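Local coordinates for protein CytC3 (Streptomyces, PDB 3GJA) that probably chlorinates an amino acid held on a carrier protein, as a nonheme iron halogenase of the phytanoyl-CoA dioxygenase family, at residues 9-14 / 90-95; 35-40 / 151-156; 52-57 / 71-76; 127-132 / 275-280. All coordinates share one frame; numbering follows the deposited sequence.

Contact 1 of 4, residues 9-14 / 90-95; sequences NFTFSP and VGSLIG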
loop_
_atom_site.group_PDB
_atom_site.type_symbol
_atom_site.label_atom_id
_atom_site.label_comp_id
_atom_site.label_asym_id
_atom_site.label_seq_id
_atom_site.Cartn_x
_atom_site.Cartn_y
_atom_site.Cartn_z
ATOM N N ASN A 9 -14.199 3.296 16.373
ATOM C CA ASN A 9 -13.647 4.290 15.466
ATOM C C ASN A 9 -12.124 4.242 15.577
ATOM O O ASN A 9 -11.592 4.033 16.667
ATOM C CB ASN A 9 -14.177 5.668 15.874
ATOM C CG ASN A 9 -13.541 6.797 15.100
ATOM O OD1 ASN A 9 -12.332 7.006 15.164
ATOM N ND2 ASN A 9 -14.359 7.547 14.373
ATOM N N PHE A 10 -11.422 4.426 14.462
ATOM C CA PHE A 10 -9.961 4.398 14.491
ATOM C C PHE A 10 -9.322 5.660 13.921
ATOM O O PHE A 10 -8.163 5.655 13.510
ATOM C CB PHE A 10 -9.450 3.158 13.757
ATOM C CG PHE A 10 -9.788 1.876 14.453
ATOM C CD1 PHE A 10 -9.062 1.461 15.564
ATOM C CD2 PHE A 10 -10.864 1.104 14.033
ATOM C CE1 PHE A 10 -9.405 0.297 16.250
ATOM C CE2 PHE A 10 -11.218 -0.058 14.711
ATOM C CZ PHE A 10 -10.487 -0.461 15.820
ATOM N N THR A 11 -10.089 6.743 13.910
ATOM C CA THR A 11 -9.620 8.029 13.417
ATOM C C THR A 11 -8.424 8.482 14.246
ATOM O O THR A 11 -8.370 8.233 15.444
ATOM C CB THR A 11 -10.727 9.097 13.541
ATOM O OG1 THR A 11 -11.877 8.681 12.798
ATOM C CG2 THR A 11 -10.241 10.440 13.012
ATOM N N PHE A 12 -7.460 9.139 13.614
ATOM C CA PHE A 12 -6.301 9.625 14.352
ATOM C C PHE A 12 -6.684 10.847 15.178
ATOM O O PHE A 12 -7.609 11.580 14.835
ATOM C CB PHE A 12 -5.172 10.026 13.403
ATOM C CG PHE A 12 -4.317 8.884 12.950
ATOM C CD1 PHE A 12 -3.779 7.990 13.873
ATOM C CD2 PHE A 12 -4.000 8.734 11.604
ATOM C CE1 PHE A 12 -2.933 6.963 13.463
ATOM C CE2 PHE A 12 -3.155 7.712 11.180
ATOM C CZ PHE A 12 -2.619 6.823 12.111
ATOM N N SER A 13 -5.959 11.061 16.267
ATOM C CA SER A 13 -6.198 12.208 17.123
ATOM C C SER A 13 -5.565 13.398 16.414
ATOM O O SER A 13 -4.768 13.222 15.495
ATOM C CB SER A 13 -5.513 12.007 18.471
ATOM O OG SER A 13 -4.103 12.056 18.326
ATOM N N PRO A 14 -5.911 14.626 16.823
ATOM C CA PRO A 14 -5.315 15.791 16.164
ATOM C C PRO A 14 -3.791 15.801 16.296
ATOM O O PRO A 14 -3.083 16.266 15.402
ATOM C CB PRO A 14 -5.978 16.967 16.881
ATOM C CG PRO A 14 -6.286 16.405 18.241
ATOM C CD PRO A 14 -6.817 15.041 17.906
ATOM N N VAL A 90 -6.257 6.224 7.604
ATOM C CA VAL A 90 -5.867 6.869 6.360
ATOM C C VAL A 90 -6.819 8.040 6.111
ATOM O O VAL A 90 -6.395 9.130 5.719
ATOM C CB VAL A 90 -5.948 5.900 5.165
ATOM C CG1 VAL A 90 -5.670 6.650 3.867
ATOM C CG2 VAL A 90 -4.944 4.773 5.344
ATOM N N GLY A 91 -8.104 7.798 6.361
ATOM C CA GLY A 91 -9.126 8.815 6.169
ATOM C C GLY A 91 -8.882 10.076 6.972
ATOM O O GLY A 91 -9.232 11.166 6.532
ATOM N N SER A 92 -8.297 9.934 8.156
ATOM C CA SER A 92 -7.994 11.088 8.992
ATOM C C SER A 92 -6.896 11.926 8.337
ATOM O O SER A 92 -6.706 13.093 8.681
ATOM C CB SER A 92 -7.496 10.638 10.363
ATOM O OG SER A 92 -8.347 9.664 10.927
ATOM N N LEU A 93 -6.178 11.328 7.392
ATOM C CA LEU A 93 -5.075 12.008 6.727
ATOM C C LEU A 93 -5.403 12.632 5.385
ATOM O O LEU A 93 -5.040 13.777 5.122
ATOM C CB LEU A 93 -3.904 11.036 6.550
ATOM C CG LEU A 93 -2.898 10.812 7.686
ATOM C CD1 LEU A 93 -3.552 10.896 9.037
ATOM C CD2 LEU A 93 -2.238 9.454 7.481
ATOM N N ILE A 94 -6.085 11.885 4.527
ATOM C CA ILE A 94 -6.407 12.403 3.207
ATOM C C ILE A 94 -7.890 12.406 2.833
ATOM O O ILE A 94 -8.234 12.591 1.664
ATOM C CB ILE A 94 -5.611 11.644 2.125
ATOM C CG1 ILE A 94 -5.919 10.147 2.195
ATOM C CG2 ILE A 94 -4.114 11.873 2.333
ATOM C CD1 ILE A 94 -5.307 9.351 1.058
ATOM N N GLY A 95 -8.764 12.197 3.816
ATOM C CA GLY A 95 -10.192 12.227 3.539
ATOM C C GLY A 95 -10.932 10.906 3.600
ATOM O O GLY A 95 -10.361 9.852 3.326
#

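Contact 2 of 4, residues 35-40 / 151-156; sequences EEMTRR and TAFTHS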
loop_
_atom_site.group_PDB
_atom_site.type_symbol
_atom_site.label_atom_id
_atom_site.label_comp_id
_atom_site.label_asym_id
_atom_site.label_seq_id
_atom_site.Cartn_x
_atom_site.Cartn_y
_atom_site.Cartn_z
ATOM N N GLU A 35 -1.154 -13.015 16.862
ATOM C CA GLU A 35 -1.606 -14.369 16.539
ATOM C C GLU A 35 -2.667 -14.368 15.453
ATOM O O GLU A 35 -2.756 -15.305 14.660
ATOM C CB GLU A 35 -2.169 -15.067 17.777
ATOM C CG GLU A 35 -1.618 -14.556 19.085
ATOM C CD GLU A 35 -2.145 -13.176 19.422
ATOM O OE1 GLU A 35 -3.376 -13.028 19.585
ATOM O OE2 GLU A 35 -1.327 -12.237 19.519
ATOM N N GLU A 36 -3.478 -13.318 15.435
ATOM C CA GLU A 36 -4.539 -13.181 14.447
ATOM C C GLU A 36 -3.937 -12.916 13.068
ATOM O O GLU A 36 -4.336 -13.534 12.087
ATOM C CB GLU A 36 -5.486 -12.041 14.856
ATOM C CG GLU A 36 -6.573 -11.691 13.838
ATOM C CD GLU A 36 -7.382 -12.898 13.383
ATOM O OE1 GLU A 36 -7.450 -13.893 14.135
ATOM O OE2 GLU A 36 -7.961 -12.848 12.279
ATOM N N MET A 37 -2.967 -12.009 12.993
ATOM C CA MET A 37 -2.334 -11.708 11.710
ATOM C C MET A 37 -1.658 -12.962 11.183
ATOM O O MET A 37 -1.738 -13.267 9.990
ATOM C CB MET A 37 -1.278 -10.608 11.852
ATOM C CG MET A 37 -0.654 -10.178 10.518
ATOM S SD MET A 37 -1.783 -9.183 9.501
ATOM C CE MET A 37 -2.452 -10.403 8.381
ATOM N N THR A 38 -0.994 -13.687 12.081
ATOM C CA THR A 38 -0.290 -14.907 11.706
ATOM C C THR A 38 -1.269 -15.928 11.152
ATOM O O THR A 38 -1.005 -16.567 10.131
ATOM C CB THR A 38 0.491 -15.507 12.914
ATOM O OG1 THR A 38 1.632 -14.686 13.194
ATOM C CG2 THR A 38 0.969 -16.926 12.613
ATOM N N ARG A 39 -2.404 -16.068 11.824
ATOM C CA ARG A 39 -3.436 -17.003 11.398
ATOM C C ARG A 39 -3.857 -16.691 9.956
ATOM O O ARG A 39 -3.978 -17.593 9.130
ATOM C CB ARG A 39 -4.653 -16.890 12.317
ATOM C CG ARG A 39 -5.427 -18.185 12.480
ATOM C CD ARG A 39 -6.872 -17.955 12.935
ATOM N NE ARG A 39 -7.751 -17.686 11.797
ATOM C CZ ARG A 39 -8.212 -16.486 11.473
ATOM N NH1 ARG A 39 -7.888 -15.436 12.209
ATOM N NH2 ARG A 39 -8.975 -16.332 10.406
ATOM N N ARG A 40 -4.083 -15.410 9.669
ATOM C CA ARG A 40 -4.495 -14.964 8.332
ATOM C C ARG A 40 -3.409 -15.203 7.289
ATOM O O ARG A 40 -3.670 -15.731 6.208
ATOM C CB ARG A 40 -4.841 -13.470 8.359
ATOM C CG ARG A 40 -6.149 -13.159 9.045
ATOM C CD ARG A 40 -6.303 -11.689 9.379
ATOM N NE ARG A 40 -7.639 -11.439 9.911
ATOM C CZ ARG A 40 -8.682 -11.074 9.171
ATOM N NH1 ARG A 40 -8.544 -10.899 7.862
ATOM N NH2 ARG A 40 -9.873 -10.916 9.738
ATOM N N THR A 151 1.628 -3.320 6.243
ATOM C CA THR A 151 1.343 -4.234 7.345
ATOM C C THR A 151 2.364 -5.364 7.387
ATOM O O THR A 151 2.670 -5.977 6.363
ATOM C CB THR A 151 -0.068 -4.870 7.216
ATOM O OG1 THR A 151 -1.065 -3.841 7.184
ATOM C CG2 THR A 151 -0.356 -5.788 8.405
ATOM N N ALA A 152 2.890 -5.640 8.573
ATOM C CA ALA A 152 3.856 -6.717 8.735
ATOM C C ALA A 152 3.085 -8.023 8.916
ATOM O O ALA A 152 2.348 -8.180 9.885
ATOM C CB ALA A 152 4.732 -6.449 9.951
ATOM N N PHE A 153 3.236 -8.949 7.974
ATOM C CA PHE A 153 2.541 -10.235 8.050
ATOM C C PHE A 153 3.416 -11.194 8.841
ATOM O O PHE A 153 2.949 -12.169 9.427
ATOM C CB PHE A 153 2.292 -10.792 6.639
ATOM C CG PHE A 153 1.029 -10.272 5.985
ATOM C CD1 PHE A 153 0.301 -9.230 6.556
ATOM C CD2 PHE A 153 0.576 -10.825 4.794
ATOM C CE1 PHE A 153 -0.858 -8.749 5.956
ATOM C CE2 PHE A 153 -0.589 -10.347 4.178
ATOM C CZ PHE A 153 -1.303 -9.312 4.760
ATOM N N THR A 154 4.701 -10.882 8.828
ATOM C CA THR A 154 5.735 -11.630 9.519
ATOM C C THR A 154 6.358 -10.539 10.392
ATOM O O THR A 154 6.052 -9.366 10.200
ATOM C CB THR A 154 6.741 -12.153 8.471
ATOM O OG1 THR A 154 6.650 -13.578 8.383
ATOM C CG2 THR A 154 8.132 -11.726 8.793
ATOM N N HIS A 155 7.198 -10.878 11.358
ATOM C CA HIS A 155 7.783 -9.801 12.145
ATOM C C HIS A 155 8.797 -9.066 11.262
ATOM O O HIS A 155 9.441 -9.669 10.406
ATOM C CB HIS A 155 8.476 -10.336 13.414
ATOM C CG HIS A 155 9.665 -11.209 13.144
ATOM N ND1 HIS A 155 10.691 -11.368 14.053
ATOM C CD2 HIS A 155 9.978 -11.996 12.085
ATOM C CE1 HIS A 155 11.582 -12.215 13.567
ATOM N NE2 HIS A 155 11.172 -12.611 12.376
ATOM N N SER A 156 8.910 -7.759 11.444
ATOM C CA SER A 156 9.873 -6.980 10.681
ATOM C C SER A 156 10.847 -6.439 11.711
ATOM O O SER A 156 10.507 -5.558 12.504
ATOM C CB SER A 156 9.197 -5.824 9.943
ATOM O OG SER A 156 10.150 -5.109 9.178
HETATM O O HOH W 1 3.604 -14.140 11.299
#

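Contact 3 of 4, residues 52-57 / 71-76; sequences SLAIYP and HLDIDL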
loop_
_atom_site.group_PDB
_atom_site.type_symbol
_atom_site.label_atom_id
_atom_site.label_comp_id
_atom_site.label_asym_id
_atom_site.label_seq_id
_atom_site.Cartn_x
_atom_site.Cartn_y
_atom_site.Cartn_z
ATOM N N SER A 52 -5.957 -18.824 -10.204
ATOM C CA SER A 52 -7.100 -19.087 -11.072
ATOM C C SER A 52 -8.008 -17.876 -11.254
ATOM O O SER A 52 -8.623 -17.715 -12.303
ATOM C CB SER A 52 -7.922 -20.263 -10.535
ATOM O OG SER A 52 -8.687 -19.879 -9.408
ATOM N N LEU A 53 -8.091 -17.019 -10.246
ATOM C CA LEU A 53 -8.951 -15.846 -10.346
ATOM C C LEU A 53 -8.218 -14.518 -10.187
ATOM O O LEU A 53 -8.842 -13.495 -9.923
ATOM C CB LEU A 53 -10.074 -15.935 -9.310
ATOM C CG LEU A 53 -11.188 -16.939 -9.611
ATOM C CD1 LEU A 53 -12.101 -17.081 -8.405
ATOM C CD2 LEU A 53 -11.978 -16.469 -10.825
ATOM N N ALA A 54 -6.897 -14.531 -10.337
ATOM C CA ALA A 54 -6.116 -13.305 -10.208
ATOM C C ALA A 54 -6.401 -12.443 -11.434
ATOM O O ALA A 54 -6.563 -12.962 -12.536
ATOM C CB ALA A 54 -4.634 -13.633 -10.125
ATOM N N ILE A 55 -6.461 -11.129 -11.251
ATOM C CA ILE A 55 -6.759 -10.259 -12.381
ATOM C C ILE A 55 -5.625 -10.098 -13.384
ATOM O O ILE A 55 -5.870 -9.718 -14.530
ATOM C CB ILE A 55 -7.235 -8.872 -11.920
ATOM C CG1 ILE A 55 -6.119 -8.132 -11.185
ATOM C CG2 ILE A 55 -8.455 -9.029 -11.033
ATOM C CD1 ILE A 55 -6.392 -6.637 -11.028
ATOM N N TYR A 56 -4.390 -10.383 -12.976
ATOM C CA TYR A 56 -3.273 -10.274 -13.912
ATOM C C TYR A 56 -2.825 -11.650 -14.385
ATOM O O TYR A 56 -2.600 -12.551 -13.587
ATOM C CB TYR A 56 -2.092 -9.522 -13.290
ATOM C CG TYR A 56 -2.456 -8.126 -12.847
ATOM C CD1 TYR A 56 -3.285 -7.321 -13.634
ATOM C CD2 TYR A 56 -1.989 -7.610 -11.640
ATOM C CE1 TYR A 56 -3.644 -6.044 -13.226
ATOM C CE2 TYR A 56 -2.342 -6.333 -11.225
ATOM C CZ TYR A 56 -3.170 -5.557 -12.022
ATOM O OH TYR A 56 -3.530 -4.294 -11.616
ATOM N N PRO A 57 -2.693 -11.823 -15.708
ATOM C CA PRO A 57 -2.277 -13.084 -16.326
ATOM C C PRO A 57 -0.830 -13.437 -16.019
ATOM O O PRO A 57 -0.041 -12.583 -15.614
ATOM C CB PRO A 57 -2.491 -12.815 -17.806
ATOM C CG PRO A 57 -2.076 -11.375 -17.910
ATOM C CD PRO A 57 -2.803 -10.762 -16.726
ATOM N N HIS A 71 -5.945 -8.289 -3.516
ATOM C CA HIS A 71 -7.094 -7.967 -2.689
ATOM C C HIS A 71 -8.334 -8.022 -3.588
ATOM O O HIS A 71 -9.462 -7.877 -3.119
ATOM C CB HIS A 71 -6.958 -6.571 -2.077
ATOM C CG HIS A 71 -6.794 -5.481 -3.088
ATOM N ND1 HIS A 71 -5.628 -5.295 -3.800
ATOM C CD2 HIS A 71 -7.663 -4.543 -3.536
ATOM C CE1 HIS A 71 -5.786 -4.290 -4.644
ATOM N NE2 HIS A 71 -7.013 -3.817 -4.505
ATOM N N LEU A 72 -8.117 -8.231 -4.886
ATOM C CA LEU A 72 -9.221 -8.319 -5.828
ATOM C C LEU A 72 -9.654 -9.759 -6.084
ATOM O O LEU A 72 -10.595 -9.996 -6.833
ATOM C CB LEU A 72 -8.870 -7.629 -7.151
ATOM C CG LEU A 72 -8.739 -6.106 -7.033
ATOM C CD1 LEU A 72 -8.461 -5.504 -8.393
ATOM C CD2 LEU A 72 -10.008 -5.524 -6.440
ATOM N N ASP A 73 -8.971 -10.727 -5.481
ATOM C CA ASP A 73 -9.391 -12.113 -5.660
ATOM C C ASP A 73 -9.290 -12.965 -4.388
ATOM O O ASP A 73 -9.926 -14.020 -4.289
ATOM C CB ASP A 73 -8.649 -12.782 -6.836
ATOM C CG ASP A 73 -7.194 -13.081 -6.540
ATOM O OD1 ASP A 73 -6.399 -12.128 -6.377
ATOM O OD2 ASP A 73 -6.847 -14.286 -6.494
ATOM N N ILE A 74 -8.517 -12.505 -3.408
ATOM C CA ILE A 74 -8.381 -13.249 -2.160
ATOM C C ILE A 74 -9.166 -12.538 -1.071
ATOM O O ILE A 74 -8.857 -11.400 -0.714
ATOM C CB ILE A 74 -6.903 -13.382 -1.739
ATOM C CG1 ILE A 74 -6.130 -14.129 -2.834
ATOM C CG2 ILE A 74 -6.802 -14.116 -0.398
ATOM C CD1 ILE A 74 -4.649 -14.203 -2.597
ATOM N N ASP A 75 -10.184 -13.220 -0.550
ATOM C CA ASP A 75 -11.055 -12.660 0.479
ATOM C C ASP A 75 -10.368 -12.003 1.660
ATOM O O ASP A 75 -10.706 -10.882 2.017
ATOM C CB ASP A 75 -12.025 -13.728 1.000
ATOM C CG ASP A 75 -13.088 -14.098 -0.021
ATOM O OD1 ASP A 75 -13.472 -13.217 -0.813
ATOM O OD2 ASP A 75 -13.546 -15.260 -0.028
ATOM N N LEU A 76 -9.420 -12.699 2.280
ATOM C CA LEU A 76 -8.708 -12.152 3.436
ATOM C C LEU A 76 -7.942 -10.864 3.093
ATOM O O LEU A 76 -7.707 -10.012 3.952
ATOM C CB LEU A 76 -7.756 -13.213 3.992
ATOM C CG LEU A 76 -8.037 -13.847 5.364
ATOM C CD1 LEU A 76 -9.497 -13.726 5.754
ATOM C CD2 LEU A 76 -7.602 -15.301 5.320
HETATM O O HOH W 2 -7.236 -16.762 -7.587
HETATM O O HOH W 3 -6.029 -10.299 -8.404
#

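Contact 4 of 4, residues 127-132 / 275-280; sequences TGKPQI and TEYGDG. With ACT (acetate ion), chain C.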
loop_
_atom_site.group_PDB
_atom_site.type_symbol
_atom_site.label_atom_id
_atom_site.label_comp_id
_atom_site.label_asym_id
_atom_site.label_seq_id
_atom_site.Cartn_x
_atom_site.Cartn_y
_atom_site.Cartn_z
ATOM N N THR A 127 7.330 2.039 -18.435
ATOM C CA THR A 127 7.075 3.154 -19.338
ATOM C C THR A 127 7.372 4.537 -18.779
ATOM O O THR A 127 7.453 5.506 -19.530
ATOM C CB THR A 127 5.609 3.148 -19.764
ATOM O OG1 THR A 127 4.790 3.253 -18.591
ATOM C CG2 THR A 127 5.267 1.861 -20.500
ATOM N N GLY A 128 7.509 4.638 -17.463
ATOM C CA GLY A 128 7.780 5.931 -16.861
ATOM C C GLY A 128 6.527 6.775 -16.732
ATOM O O GLY A 128 6.595 7.942 -16.339
ATOM N N LYS A 129 5.378 6.191 -17.064
ATOM C CA LYS A 129 4.099 6.904 -16.974
ATOM C C LYS A 129 3.662 7.074 -15.527
ATOM O O LYS A 129 3.883 6.192 -14.695
ATOM C CB LYS A 129 2.994 6.138 -17.704
ATOM C CG LYS A 129 3.122 6.069 -19.211
ATOM C CD LYS A 129 1.939 5.304 -19.787
ATOM C CE LYS A 129 2.055 5.124 -21.287
ATOM N NZ LYS A 129 0.875 4.388 -21.823
ATOM N N PRO A 130 3.031 8.213 -15.203
ATOM C CA PRO A 130 2.584 8.419 -13.826
ATOM C C PRO A 130 1.331 7.577 -13.621
ATOM O O PRO A 130 0.379 7.673 -14.397
ATOM C CB PRO A 130 2.304 9.915 -13.783
ATOM C CG PRO A 130 1.762 10.166 -15.148
ATOM C CD PRO A 130 2.718 9.387 -16.037
ATOM N N GLN A 131 1.335 6.738 -12.591
ATOM C CA GLN A 131 0.189 5.878 -12.320
ATOM C C GLN A 131 -0.811 6.608 -11.439
ATOM O O GLN A 131 -1.963 6.197 -11.312
ATOM C CB GLN A 131 0.654 4.587 -11.639
ATOM C CG GLN A 131 1.769 3.865 -12.389
ATOM C CD GLN A 131 2.300 2.643 -11.652
ATOM O OE1 GLN A 131 1.887 1.518 -11.914
ATOM N NE2 GLN A 131 3.216 2.868 -10.720
ATOM N N ILE A 132 -0.362 7.714 -10.854
ATOM C CA ILE A 132 -1.183 8.511 -9.955
ATOM C C ILE A 132 -1.098 9.995 -10.305
ATOM O O ILE A 132 -0.004 10.541 -10.457
ATOM C CB ILE A 132 -0.710 8.315 -8.488
ATOM C CG1 ILE A 132 -1.035 6.892 -8.018
ATOM C CG2 ILE A 132 -1.331 9.369 -7.582
ATOM C CD1 ILE A 132 -2.527 6.577 -7.942
ATOM N N THR A 275 -5.152 -2.011 -22.011
ATOM C CA THR A 275 -5.297 -3.184 -21.164
ATOM C C THR A 275 -3.880 -3.541 -20.730
ATOM O O THR A 275 -3.546 -3.440 -19.551
ATOM C CB THR A 275 -5.944 -4.369 -21.914
ATOM O OG1 THR A 275 -5.235 -4.625 -23.132
ATOM C CG2 THR A 275 -7.399 -4.061 -22.221
ATOM N N GLU A 276 -3.045 -3.931 -21.692
ATOM C CA GLU A 276 -1.655 -4.268 -21.411
ATOM C C GLU A 276 -0.962 -2.949 -21.098
ATOM O O GLU A 276 -0.689 -2.156 -21.997
ATOM C CB GLU A 276 -1.009 -4.925 -22.629
ATOM C CG GLU A 276 0.126 -5.854 -22.272
ATOM C CD GLU A 276 -0.331 -6.971 -21.346
ATOM O OE1 GLU A 276 -1.166 -7.798 -21.778
ATOM O OE2 GLU A 276 0.136 -7.017 -20.185
ATOM N N TYR A 277 -0.685 -2.724 -19.817
ATOM C CA TYR A 277 -0.072 -1.485 -19.347
ATOM C C TYR A 277 1.439 -1.563 -19.118
ATOM O O TYR A 277 2.128 -0.542 -19.121
ATOM C CB TYR A 277 -0.772 -1.064 -18.052
ATOM C CG TYR A 277 -0.335 0.263 -17.478
ATOM C CD1 TYR A 277 -0.730 1.468 -18.066
ATOM C CD2 TYR A 277 0.451 0.319 -16.326
ATOM C CE1 TYR A 277 -0.354 2.693 -17.518
ATOM C CE2 TYR A 277 0.833 1.535 -15.773
ATOM C CZ TYR A 277 0.427 2.716 -16.373
ATOM O OH TYR A 277 0.804 3.918 -15.824
ATOM N N GLY A 278 1.956 -2.773 -18.922
ATOM C CA GLY A 278 3.381 -2.929 -18.677
ATOM C C GLY A 278 3.650 -3.482 -17.285
ATOM O O GLY A 278 2.829 -3.328 -16.381
ATOM N N ASP A 279 4.807 -4.113 -17.112
ATOM C CA ASP A 279 5.195 -4.713 -15.836
ATOM C C ASP A 279 4.210 -5.806 -15.440
ATOM O O ASP A 279 4.062 -6.131 -14.265
ATOM C CB ASP A 279 5.271 -3.653 -14.728
ATOM C CG ASP A 279 6.476 -2.744 -14.874
ATOM O OD1 ASP A 279 7.596 -3.270 -15.049
ATOM O OD2 ASP A 279 6.311 -1.510 -14.806
ATOM N N GLY A 280 3.540 -6.373 -16.436
ATOM C CA GLY A 280 2.588 -7.429 -16.174
ATOM C C GLY A 280 1.218 -6.921 -15.775
ATOM O O GLY A 280 0.327 -7.705 -15.478
HETATM C C ACT C . 5.167 0.081 -11.198
HETATM O O ACT C . 4.669 0.474 -10.008
HETATM O OXT ACT C . 6.295 0.392 -11.517
HETATM C CH3 ACT C . 4.321 -0.744 -12.133
HETATM O O HOH W 4 3.801 0.837 -17.891
#

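Contact 1 of 4, residues 9-14 / 90-95
Ser92, near the end of helix 84-94, meets the N-terminal loop at Thr11 and Phe12, and its hydroxyl makes the polar link between the two segments. The backbone N of Phe12 donates to Ser92 OG over 2.9 Å, with an N-H...O angle of 159°. The same hydroxyl is hydrogen-bonded to the carbonyl O of Asp88, one helical turn back, so a backbone group of the helix and one of the loop both hold it. Within the loop, Asn9 OD1 accepts from Thr11 N at 2.6 Å, which makes an Asx turn, and also from Thr11 OG1 at 2.9 Å. These two bonds hold the Asn9 amide against Thr11.

The apolar contacts flank the hydroxyl. Thr11 turns its methyl to the serine: chi1 of -59° sets OG1 beside the backbone N and leaves CG2 anti to it, so the methyl comes to Ser92, 2.9 Å from OG. Phe12 CB lies 3.9 Å from Ser92 CB, while the ring reaches on to Leu93. There the methyl CD1 of Leu93 comes to the edge of the ring, near its plane, 3.4 Å from Phe12 CD2.

Ser13 follows as N-cap of helix 14-23, so the contact lies just before that helix. Phe12 also touches Val17 and Leu93 touches Phe20, both on helix 14-23, while Phe10 and Phe12 lean on Arg89 of helix 84-94. On its far side this helix packs through Val90 against strands 147-152 and 253-262, which places it between the N-terminal segment and the main antiparallel sheet.

Contact 2 of 4, residues 35-40 / 151-156
The Phe153 ring receives the end of Met37 obliquely. Met37 SD stands 4.5 Å from the ring centroid, 54° off the normal, a Met-aromatic contact; the methyl CE lies nearest CE1 of Phe153, at 3.3 Å. Other rings crowd the same phenyl: Phe256 and Trp41 meet it at inclined planes, and His80 makes an edge-to-face contact with it.

The methionine reaches this place from helix 34-49 by leaving the helix with CG anti to the backbone N (chi1 -176°) and then bending at chi2 and chi3. Its CG passes 3.7 Å from the carbonyl O of Ala152, and SD lies 3.8 Å from CG2 of Thr151, whose hydroxyl is bonded instead to His80 NE2. An alanine at Met37 is likely to leave a gap beside the Phe153 ring and deprive the Thr151 methyl of its sulfur neighbour.

A water bridges the segments, 2.8 Å from Thr38 OG1 and donating to Phe153 O; the threonine hydroxyl is also hydrogen-bonded to Pro34 O. Elsewhere on the helix, Arg40 NE donates to Glu36 OE2 at 2.8 Å within a salt bridge, and Arg40 NH2 pairs with Glu79.

The arrangement is consistent with the cupin-type beta barrel of this family, here with helix 34-49 packed where strand 147-152 runs out.

Contact 3 of 4, residues 52-57 / 71-76
Leu72 faces Ile55 across the contact, and their methyl ends meet: Leu72 CD1 lies 3.5 Å from Ile55 CD1, with the two side chains set at a slant. Leu72 CB also approaches Ile55 CG2, at 4.1 Å, so the isoleucine offers both branches. Ile55 has CG1 in the crowded position between backbone N and carbonyl carbon (chi1 65°), which leaves CG2 beside the backbone N and sends CD1 to the leucine. CG1 of the same residue lies over the centre of the Tyr56 ring.

Asp73 follows and faces the loop at Leu53 and Ala54. Its CB sits 3.2 Å from Leu53 O, and its carboxylate carbon packs 3.8 Å from Ala54 CA. No direct hydrogen bond joins the segments; two waters carry the polar link instead. One accepts from Leu53 N and donates to Asp73 OD2 at 2.7 Å; the other accepts from Ile55 N and donates to Asp73 OD1 at 2.8 Å. The two oxygens therefore serve two amides spaced two residues apart, which links the carboxylate to the loop at two points. Arg70 makes a salt bridge with OD2, and this charge would be expected to keep the buried acid ionised.

Ile74 occupies the N-cap position of helix 75-82 and turns to Gln47 and Leu48 of helix 34-49. The contact thus joins the loop leaving helix 34-49 to the entry of helix 75-82. Arg308 touches Leu53 and its NH1 is hydrogen-bonded to Asp73 O, while Tyr56 packs on Ile281 of strand 281-282.

Contact 4 of 4, residues 127-132 / 275-280
Tyr277, in the classic beta bulge where it and Gly278 both face Ile281, reaches the 127-132 loop with its ring. With CG anti to the backbone N (chi1 -175°), the ring runs out until OH touches methylene groups of two residues, 3.6 Å from Lys129 CB and equally far from Gln131 CG. The lysine chain is extended and passes the ring obliquely, its CD 4.2 Å from CE1 of Tyr277. The amide of Gln131 lies nearly parallel to the ring, the planes 11° apart, but is not stacked on it: OE1 lies at the ring's edge, near its plane.

The amide has further partners. Arg102 donates to OE1, while NE2 donates to Thr122 O and to an acetate, probably from the crystallisation liquor, that Lys62, Arg102 and His125 also bind. A leucine in place of Gln131 would probably leave Arg102 without this acceptor and the acetate without one of its donors.

A water over one face of the Tyr277 ring, offset toward the rim, joins the Thr127 hydroxyl to the backbone carbonyl of Tyr277: it lies 2.7 Å from Thr127 OG1 and donates to Tyr277 O.

From the N terminus, contact 1 ties the lead-in to helix 14-23 to the end of helix 84-94. Before that loop closes, helix 34-49 begins, and its residues pack on the end of strand 147-152 in contact 2, so the two loops cross. Contact 3, a short closure between the loop after helix 34-49 and the start of helix 75-82, lies within both. It touches contact 2 where Arg40 NH1 packs on Leu76 CD1. Contact 4 opens after contacts 1 and 3 have closed but before contact 2 closes, so it crosses contact 2. It joins the 127-132 loop to strand 276-278, and Gly280 O meets Tyr56 CB of contact 3.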